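Local atomic coordinates of putative branched-chain amino acid aminotransferase IlvE (Streptococcus mutans, PDB entry 4DQN), a protein that probably catalyses the pyridoxal-phosphate-dependent transfer of amino groups between leucine, isoleucine or valine and 2-oxoglutarate. Residues 18-26 against 37-45. Numbering follows the deposited sequence.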
# COMPACT_ATOMS: atom_id res chain seq x y z
N TYR A 18 20.73 -1.38 2.58
CA TYR A 18 20.69 -2.83 2.75
C TYR A 18 22.08 -3.43 2.67
O TYR A 18 22.88 -3.03 1.83
CB TYR A 18 19.82 -3.46 1.65
CG TYR A 18 19.75 -4.98 1.78
CD1 TYR A 18 18.95 -5.57 2.76
CD2 TYR A 18 20.49 -5.81 0.94
CE1 TYR A 18 18.88 -6.96 2.89
CE2 TYR A 18 20.42 -7.20 1.06
CZ TYR A 18 19.61 -7.76 2.04
OH TYR A 18 19.56 -9.15 2.17
N HIS A 19 22.35 -4.38 3.55
CA HIS A 19 23.49 -5.29 3.45
C HIS A 19 22.92 -6.68 3.64
O HIS A 19 22.01 -6.87 4.44
CB HIS A 19 24.52 -5.02 4.56
CG HIS A 19 25.04 -3.62 4.58
ND1 HIS A 19 26.35 -3.31 4.25
CD2 HIS A 19 24.44 -2.45 4.88
CE1 HIS A 19 26.52 -2.01 4.34
NE2 HIS A 19 25.38 -1.46 4.72
N LYS A 20 23.45 -7.65 2.91
CA LYS A 20 23.06 -9.05 3.10
C LYS A 20 23.94 -9.73 4.14
O LYS A 20 25.06 -10.13 3.84
CB LYS A 20 23.13 -9.80 1.77
CG LYS A 20 22.61 -11.24 1.84
CD LYS A 20 22.78 -11.92 0.48
CE LYS A 20 22.82 -13.43 0.65
NZ LYS A 20 23.67 -14.07 -0.41
N LEU A 21 23.42 -9.87 5.36
CA LEU A 21 24.17 -10.48 6.45
C LEU A 21 23.99 -12.00 6.44
O LEU A 21 23.08 -12.51 5.80
CB LEU A 21 23.74 -9.87 7.80
CG LEU A 21 24.61 -8.70 8.32
CD1 LEU A 21 24.82 -7.66 7.25
CD2 LEU A 21 23.99 -8.05 9.56
N PRO A 22 24.88 -12.74 7.13
CA PRO A 22 24.78 -14.21 7.06
C PRO A 22 23.44 -14.83 7.50
O PRO A 22 23.02 -15.79 6.85
CB PRO A 22 25.90 -14.69 7.99
CG PRO A 22 26.91 -13.58 7.96
CD PRO A 22 26.10 -12.31 7.84
N PHE A 23 22.80 -14.32 8.55
CA PHE A 23 21.59 -14.98 9.06
C PHE A 23 20.40 -14.03 9.21
O PHE A 23 20.59 -12.87 9.59
CB PHE A 23 21.88 -15.62 10.43
CG PHE A 23 22.95 -16.67 10.37
CD1 PHE A 23 22.66 -17.94 9.89
CD2 PHE A 23 24.24 -16.37 10.76
CE1 PHE A 23 23.65 -18.91 9.81
CE2 PHE A 23 25.24 -17.33 10.68
CZ PHE A 23 24.94 -18.60 10.21
N ARG A 24 19.19 -14.51 8.90
CA ARG A 24 17.95 -13.81 9.26
C ARG A 24 17.08 -14.80 9.96
O ARG A 24 17.22 -16.01 9.75
CB ARG A 24 17.10 -13.39 8.07
CG ARG A 24 17.75 -12.68 6.97
CD ARG A 24 17.86 -13.57 5.77
NE ARG A 24 19.20 -14.10 5.77
CZ ARG A 24 20.27 -13.37 5.52
NH1 ARG A 24 20.17 -12.07 5.20
NH2 ARG A 24 21.44 -13.97 5.56
N TYR A 25 16.15 -14.29 10.76
CA TYR A 25 15.09 -15.10 11.35
C TYR A 25 13.90 -15.17 10.39
O TYR A 25 13.57 -14.19 9.72
CB TYR A 25 14.66 -14.46 12.66
CG TYR A 25 13.45 -15.04 13.35
CD1 TYR A 25 12.15 -14.70 12.95
CD2 TYR A 25 13.59 -15.88 14.44
CE1 TYR A 25 11.04 -15.22 13.60
CE2 TYR A 25 12.49 -16.40 15.10
CZ TYR A 25 11.23 -16.06 14.68
OH TYR A 25 10.14 -16.57 15.36
N ILE A 26 13.25 -16.33 10.34
CA ILE A 26 12.03 -16.47 9.55
C ILE A 26 11.08 -17.45 10.24
O ILE A 26 11.50 -18.46 10.79
CB ILE A 26 12.32 -16.91 8.09
CG1 ILE A 26 11.08 -16.76 7.21
CG2 ILE A 26 12.84 -18.36 8.03
CD1 ILE A 26 11.37 -16.85 5.69
N GLY A 37 9.89 -20.56 14.41
CA GLY A 37 10.91 -19.71 13.81
C GLY A 37 12.26 -20.40 13.72
O GLY A 37 12.56 -21.31 14.50
N LYS A 38 13.07 -19.99 12.75
CA LYS A 38 14.42 -20.52 12.58
C LYS A 38 15.31 -19.45 11.98
O LYS A 38 14.82 -18.45 11.44
CB LYS A 38 14.39 -21.72 11.65
CG LYS A 38 14.06 -21.35 10.20
CD LYS A 38 13.89 -22.58 9.31
CE LYS A 38 13.69 -22.20 7.85
NZ LYS A 38 13.19 -23.37 7.07
N LEU A 39 16.62 -19.66 12.05
CA LEU A 39 17.56 -18.80 11.34
C LEU A 39 17.79 -19.40 9.98
O LEU A 39 17.84 -20.62 9.85
CB LEU A 39 18.89 -18.69 12.09
CG LEU A 39 18.79 -18.11 13.50
CD1 LEU A 39 20.16 -17.93 14.10
CD2 LEU A 39 18.06 -16.78 13.46
N THR A 40 17.90 -18.55 8.97
CA THR A 40 18.19 -19.03 7.63
C THR A 40 19.26 -18.16 6.99
O THR A 40 19.41 -16.98 7.33
CB THR A 40 16.94 -19.03 6.73
OG1 THR A 40 17.28 -19.60 5.46
CG2 THR A 40 16.41 -17.60 6.53
N GLU A 41 20.00 -18.76 6.06
CA GLU A 41 21.05 -18.05 5.36
C GLU A 41 20.51 -17.50 4.05
O GLU A 41 21.22 -16.81 3.33
CB GLU A 41 22.22 -19.00 5.08
CG GLU A 41 22.84 -19.59 6.35
CD GLU A 41 24.06 -20.42 6.06
OE1 GLU A 41 24.09 -21.60 6.47
OE2 GLU A 41 24.99 -19.91 5.40
N ASP A 42 19.25 -17.81 3.75
CA ASP A 42 18.68 -17.44 2.46
C ASP A 42 18.03 -16.08 2.57
O ASP A 42 17.03 -15.91 3.27
CB ASP A 42 17.63 -18.46 2.02
CG ASP A 42 17.27 -18.35 0.56
OD1 ASP A 42 17.78 -17.42 -0.13
OD2 ASP A 42 16.47 -19.18 0.08
N ALA A 43 18.58 -15.11 1.85
CA ALA A 43 18.08 -13.74 1.88
C ALA A 43 17.04 -13.51 0.79
O ALA A 43 16.57 -12.39 0.59
CB ALA A 43 19.24 -12.76 1.73
N THR A 44 16.67 -14.58 0.09
CA THR A 44 15.64 -14.52 -0.94
C THR A 44 14.36 -15.13 -0.38
O THR A 44 14.39 -16.22 0.19
CB THR A 44 16.05 -15.27 -2.21
OG1 THR A 44 17.23 -14.67 -2.74
CG2 THR A 44 14.96 -15.18 -3.27
N LEU A 45 13.24 -14.41 -0.53
CA LEU A 45 11.95 -14.96 -0.11
C LEU A 45 11.32 -15.63 -1.30
O LEU A 45 11.38 -15.12 -2.42
CB LEU A 45 11.02 -13.86 0.43
CG LEU A 45 11.45 -13.21 1.75
CD1 LEU A 45 10.65 -11.94 1.97
CD2 LEU A 45 11.27 -14.16 2.93
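The carbonyl oxygen of Thr40 is gripped twice by Arg24: the backbone N donates an almost straight bond of 2.9 Å to O, and the side-chain NE reaches the same O at 3.3 Å, from 39° above the carbonyl plane. This double grip lies in the antiparallel beta hairpin of strands 24-30 and 33-40, which forms one border of the seven-stranded antiparallel sheet within this chain; strand 147-157 flanks 24-30 on its other side. Thr40 N returns a bond to Arg24 O, and farther along Ile26 and Lys38 form a second hydrogen-bonded pair, with Tyr25 and Leu39 as the non-hydrogen-bonded pair between them. As modelled, the Arg24 chain bends at chi2 (108°) and again at chi3, which brings it alongside the turn after Thr40. Arg24 CD then rests near Asp42 O, and Ala43 CB sits over one face of the Arg24 guanidinium, displaced from the centre of the group and 3.7 Å from NH1. Arg24 NH1 also forms a salt bridge with Glu49 of the second subunit, which is hydrogen-bonded to Tyr18 OH as well, so the turn is packed against the dimer interface. Lys20 lays its aliphatic chain along the same Ala43 methyl. An ST turn at Thr40 and an Asx turn at Asp42 shape the 37-45 chain here. On the face shared by Arg24, Ile26, Lys38 and Thr40, Ile26 CG2 touches both CG and CE of the extended Lys38 chain, while its CD1 meets Leu45 CD2. Tyr25 and Leu39 face helix 100-113, and the tyrosine hydroxyl bonds to Lys102. Where the strand pairing ends, the Phe23 ring and the Glu41 chain run side by side, with CE1 of Phe23 3.6 Å from CG of Glu41.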